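Side-chain contacts in D-isomer specific 2-hydroxyacid dehydrogenase family protein (Desulfovibrio vulgaris, PDB 5TX7), which probably catalyses the NAD-dependent interconversion of D-2-hydroxyacids and 2-oxoacids: residues A[5-10]-A[54-59]; A[48-53]-A[304-309]. One frame throughout, in Å; residues are numbered along the deposited sequence.

Interaction 1 (A[5-10]-A[54-59])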
# COMPACT_ATOMS: atom_id res chain seq x y z
N VAL A 5 5.74 -32.20 -18.57
CA VAL A 5 4.53 -31.52 -19.07
C VAL A 5 3.92 -30.61 -17.99
O VAL A 5 3.62 -31.08 -16.88
CB VAL A 5 3.48 -32.52 -19.57
CG1 VAL A 5 2.24 -31.80 -20.10
CG2 VAL A 5 4.08 -33.36 -20.69
N ALA A 6 3.74 -29.33 -18.33
CA ALA A 6 2.99 -28.39 -17.50
C ALA A 6 1.56 -28.27 -18.05
O ALA A 6 1.35 -27.81 -19.18
CB ALA A 6 3.68 -27.04 -17.46
N LEU A 7 0.59 -28.71 -17.25
CA LEU A 7 -0.80 -28.77 -17.67
C LEU A 7 -1.52 -27.42 -17.57
O LEU A 7 -2.49 -27.19 -18.28
CB LEU A 7 -1.57 -29.85 -16.89
CG LEU A 7 -1.09 -31.29 -17.12
CD1 LEU A 7 -1.78 -32.25 -16.17
CD2 LEU A 7 -1.29 -31.73 -18.57
N ASP A 8 -1.07 -26.54 -16.69
CA ASP A 8 -1.61 -25.18 -16.63
C ASP A 8 -0.56 -24.17 -16.21
O ASP A 8 -0.55 -23.71 -15.09
CB ASP A 8 -2.86 -25.10 -15.72
CG ASP A 8 -2.60 -25.53 -14.28
OD1 ASP A 8 -1.69 -26.35 -14.04
OD2 ASP A 8 -3.34 -25.05 -13.38
N GLY A 9 0.33 -23.86 -17.15
CA GLY A 9 1.48 -23.00 -16.89
C GLY A 9 1.26 -21.51 -17.09
O GLY A 9 2.13 -20.70 -16.74
N TYR A 10 0.11 -21.11 -17.60
CA TYR A 10 -0.11 -19.71 -17.93
C TYR A 10 -0.06 -18.80 -16.69
O TYR A 10 0.68 -17.83 -16.69
CB TYR A 10 -1.41 -19.50 -18.68
CG TYR A 10 -1.61 -18.07 -19.13
CD1 TYR A 10 -0.80 -17.51 -20.12
CD2 TYR A 10 -2.58 -17.27 -18.55
CE1 TYR A 10 -0.98 -16.19 -20.53
CE2 TYR A 10 -2.77 -15.97 -18.95
CZ TYR A 10 -1.97 -15.42 -19.94
OH TYR A 10 -2.20 -14.10 -20.33
N VAL A 54 -4.84 -28.08 -11.98
CA VAL A 54 -5.41 -29.17 -12.78
C VAL A 54 -5.53 -30.40 -11.88
O VAL A 54 -4.55 -30.80 -11.25
CB VAL A 54 -4.57 -29.48 -14.02
CG1 VAL A 54 -5.12 -30.70 -14.75
CG2 VAL A 54 -4.57 -28.27 -14.96
N PRO A 55 -6.73 -30.98 -11.79
CA PRO A 55 -6.93 -32.09 -10.85
C PRO A 55 -6.34 -33.40 -11.34
O PRO A 55 -6.38 -33.66 -12.54
CB PRO A 55 -8.46 -32.18 -10.73
CG PRO A 55 -8.98 -31.56 -11.97
CD PRO A 55 -7.99 -30.53 -12.40
N LEU A 56 -5.80 -34.20 -10.42
CA LEU A 56 -5.30 -35.55 -10.73
C LEU A 56 -5.83 -36.53 -9.69
O LEU A 56 -5.41 -36.51 -8.54
CB LEU A 56 -3.78 -35.57 -10.73
CG LEU A 56 -3.10 -34.68 -11.77
CD1 LEU A 56 -1.62 -34.57 -11.46
CD2 LEU A 56 -3.35 -35.22 -13.18
N ASP A 57 -6.75 -37.38 -10.13
CA ASP A 57 -7.36 -38.42 -9.28
C ASP A 57 -6.74 -39.78 -9.56
O ASP A 57 -5.80 -39.89 -10.35
CB ASP A 57 -8.89 -38.43 -9.52
CG ASP A 57 -9.29 -38.84 -10.94
OD1 ASP A 57 -8.44 -38.93 -11.84
OD2 ASP A 57 -10.49 -39.08 -11.16
N MET A 58 -7.24 -40.84 -8.92
CA MET A 58 -6.74 -42.21 -9.12
C MET A 58 -6.84 -42.66 -10.57
O MET A 58 -5.93 -43.30 -11.09
CB MET A 58 -7.55 -43.21 -8.28
CG MET A 58 -7.22 -44.69 -8.48
SD MET A 58 -5.57 -45.09 -7.90
CE MET A 58 -5.88 -45.33 -6.15
N SER A 59 -7.95 -42.34 -11.20
CA SER A 59 -8.24 -42.81 -12.56
C SER A 59 -7.32 -42.17 -13.60
O SER A 59 -6.88 -42.85 -14.50
CB SER A 59 -9.73 -42.61 -12.89
OG SER A 59 -10.03 -41.26 -13.22

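Interaction 2 (A[48-53]-A[304-309])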
# COMPACT_ATOMS: atom_id res chain seq x y z
N VAL A 48 7.35 -36.52 -15.83
CA VAL A 48 7.05 -35.51 -14.81
C VAL A 48 5.88 -34.64 -15.26
O VAL A 48 5.91 -34.09 -16.37
CB VAL A 48 8.24 -34.55 -14.56
CG1 VAL A 48 7.93 -33.56 -13.45
CG2 VAL A 48 9.49 -35.33 -14.22
N VAL A 49 4.88 -34.50 -14.39
CA VAL A 49 3.75 -33.62 -14.64
C VAL A 49 3.79 -32.45 -13.64
O VAL A 49 3.98 -32.66 -12.43
CB VAL A 49 2.41 -34.39 -14.54
CG1 VAL A 49 1.21 -33.45 -14.39
CG2 VAL A 49 2.23 -35.27 -15.76
N LEU A 50 3.60 -31.24 -14.15
CA LEU A 50 3.47 -30.03 -13.31
C LEU A 50 2.01 -29.56 -13.38
O LEU A 50 1.46 -29.42 -14.47
CB LEU A 50 4.39 -28.93 -13.80
CG LEU A 50 5.86 -29.33 -14.00
CD1 LEU A 50 6.61 -28.16 -14.64
CD2 LEU A 50 6.48 -29.78 -12.67
N THR A 51 1.40 -29.38 -12.21
CA THR A 51 0.04 -28.91 -12.11
C THR A 51 -0.04 -27.83 -11.04
O THR A 51 0.60 -27.94 -10.00
CB THR A 51 -0.96 -30.04 -11.78
OG1 THR A 51 -2.28 -29.51 -11.63
CG2 THR A 51 -0.59 -30.80 -10.48
N ASN A 52 -0.78 -26.77 -11.32
CA ASN A 52 -1.14 -25.78 -10.31
C ASN A 52 -2.51 -26.19 -9.77
O ASN A 52 -2.61 -26.62 -8.63
CB ASN A 52 -1.13 -24.37 -10.91
CG ASN A 52 -1.16 -23.28 -9.86
OD1 ASN A 52 -1.64 -23.48 -8.75
ND2 ASN A 52 -0.62 -22.11 -10.21
N LYS A 53 -3.54 -26.08 -10.59
CA LYS A 53 -4.91 -26.40 -10.18
C LYS A 53 -5.58 -27.45 -11.07
O LYS A 53 -6.77 -27.70 -10.91
CB LYS A 53 -5.77 -25.12 -10.17
CG LYS A 53 -5.32 -24.04 -9.21
CD LYS A 53 -5.41 -24.48 -7.75
CE LYS A 53 -4.96 -23.37 -6.80
NZ LYS A 53 -3.47 -23.34 -6.61
N ALA A 304 14.15 -27.19 -8.55
CA ALA A 304 14.85 -27.89 -7.45
C ALA A 304 14.21 -29.21 -7.08
O ALA A 304 14.93 -30.19 -6.88
CB ALA A 304 14.91 -27.00 -6.22
N ASN A 305 12.87 -29.22 -7.00
CA ASN A 305 12.09 -30.44 -6.75
C ASN A 305 12.36 -31.52 -7.82
O ASN A 305 12.56 -32.68 -7.49
CB ASN A 305 10.57 -30.13 -6.76
CG ASN A 305 10.08 -29.38 -5.51
OD1 ASN A 305 10.84 -29.12 -4.59
ND2 ASN A 305 8.80 -29.05 -5.49
N ILE A 306 12.34 -31.11 -9.09
CA ILE A 306 12.58 -32.03 -10.22
C ILE A 306 14.02 -32.52 -10.22
O ILE A 306 14.27 -33.71 -10.44
CB ILE A 306 12.26 -31.36 -11.58
CG1 ILE A 306 10.77 -31.01 -11.69
CG2 ILE A 306 12.65 -32.26 -12.74
CD1 ILE A 306 10.48 -29.98 -12.77
N ARG A 307 14.97 -31.61 -9.99
CA ARG A 307 16.40 -31.93 -9.90
C ARG A 307 16.63 -32.98 -8.81
O ARG A 307 17.30 -34.00 -9.04
CB ARG A 307 17.24 -30.67 -9.63
CG ARG A 307 18.71 -30.76 -10.02
CD ARG A 307 19.47 -29.43 -9.86
NE ARG A 307 18.80 -28.30 -10.55
CZ ARG A 307 18.16 -27.27 -9.96
NH1 ARG A 307 18.08 -27.13 -8.62
NH2 ARG A 307 17.60 -26.33 -10.72
N SER A 308 16.01 -32.76 -7.64
CA SER A 308 16.10 -33.70 -6.52
C SER A 308 15.48 -35.07 -6.82
O SER A 308 16.03 -36.10 -6.41
CB SER A 308 15.43 -33.12 -5.29
OG SER A 308 16.10 -31.96 -4.87
N PHE A 309 14.35 -35.08 -7.51
CA PHE A 309 13.73 -36.35 -7.91
C PHE A 309 14.66 -37.14 -8.83
O PHE A 309 14.80 -38.34 -8.66
CB PHE A 309 12.37 -36.14 -8.59
CG PHE A 309 11.84 -37.39 -9.19
CD1 PHE A 309 11.34 -38.40 -8.37
CD2 PHE A 309 11.91 -37.61 -10.56
CE1 PHE A 309 10.89 -39.59 -8.90
CE2 PHE A 309 11.46 -38.80 -11.11
CZ PHE A 309 10.95 -39.79 -10.28

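Interaction 1 (A[5-10]-A[54-59])
Val54 reaches into residues 5-10 with both methyl groups: CG1 meets Leu7 alone, while CG2 lies against both Leu7 and Asp8. Its CG1 is 3.9 Å from Leu7 CD1, and the leucine and valine side chains cross at about a right angle. Its CG2 packs 3.9 Å from Leu7 CB and also against the carboxylate carbon of Asp8, with 3.4 Å between Val54 CG2 and Asp8 CG. With CG1 anti to the backbone N (chi1 174°), the fork spreads its methyls along Leu7 and on to Asp8, a task suited to valine. Leu56 adds a looser touch, its CD2 4.5 Å from Leu7 CD1.

The buried carboxylate of Asp8 takes two backbone N-H groups, OD1 from Asn52 N and OD2 from Lys53 N, which probably offset its charge. Two oxygens gripped by successive amides should fix the rotation of the carboxylate, for which the short, forked aspartate is well suited. Further out, Ile39 of helix 39-43 packs on Val54 and Leu56, while Arg42 touches Leu7. Thr51 OG1 is hydrogen-bonded to Val54 O. The arrangement belongs to the C-terminal ends of strands 3-6 and 48-51 in a five-stranded parallel sheet of flavodoxin-like order, where the loops leaving these neighbouring strands meet.

Interaction 2 (A[48-53]-A[304-309])
Strand 48-51 and the helical segment 304-309 come nearest at Val48 and Ile306, whose CA atoms are 8.0 Å apart, a spacing that leaves the gap to be filled by aliphatic side chains. Ile306 does most of the filling from the helix side. Its CG1 lies anti to the carbonyl carbon (chi1 -64°), and the chain runs on extended to CD1, which ends 4.0 Å from Leu50 CD2; the two side chains cross at about a right angle. Nearer its base, Ile306 CG1 rests 4.2 Å from Val48 CG1.

Val48 and Leu50, alternate residues of the strand, thus serve the same helix: helix 292-310, which follows the NAD-binding region in the chain, returns to the five-stranded parallel sheet of the other domain, as the C-terminal helix does in this family. Beta-branched valine suits the extended backbone, while leucine's longer arm brings its methyl within reach. Val48 and Leu50 also touch Ile4 of the adjoining strand 3-6.

On the helix, Asn305 bonds through ND2 to Asn94 O and Ser71 OG, and through OD1 to Asn316 ND2. Ser308 OG turns back 2.9 Å to Ala304 O, which also accepts from Ser308 N, the two donors arriving from opposite faces of the carbonyl plane. Further along, Phe309 stacks on Phe69 of strand 69-72.

From the N terminus, the chain runs through strand 3-6 into residues 5-10, then reaches 48-53 and, directly after it, 54-59, where interaction 1 closes a loop of 43 intervening residues. Interaction 2 closes a far longer one, of 250 residues, when helix 292-310 returns to strand 48-51 after the seven-stranded sheet has been built. Since the segments alternate along the sequence, the two loops cross. Their centres are about 11 Å apart, and they touch through the sheet itself: Val5 O lies 2.7 Å from Leu50 N, a probable hydrogen bond between neighbouring parallel strands. Together they tie the loops beyond those strands and a late helix to one sheet.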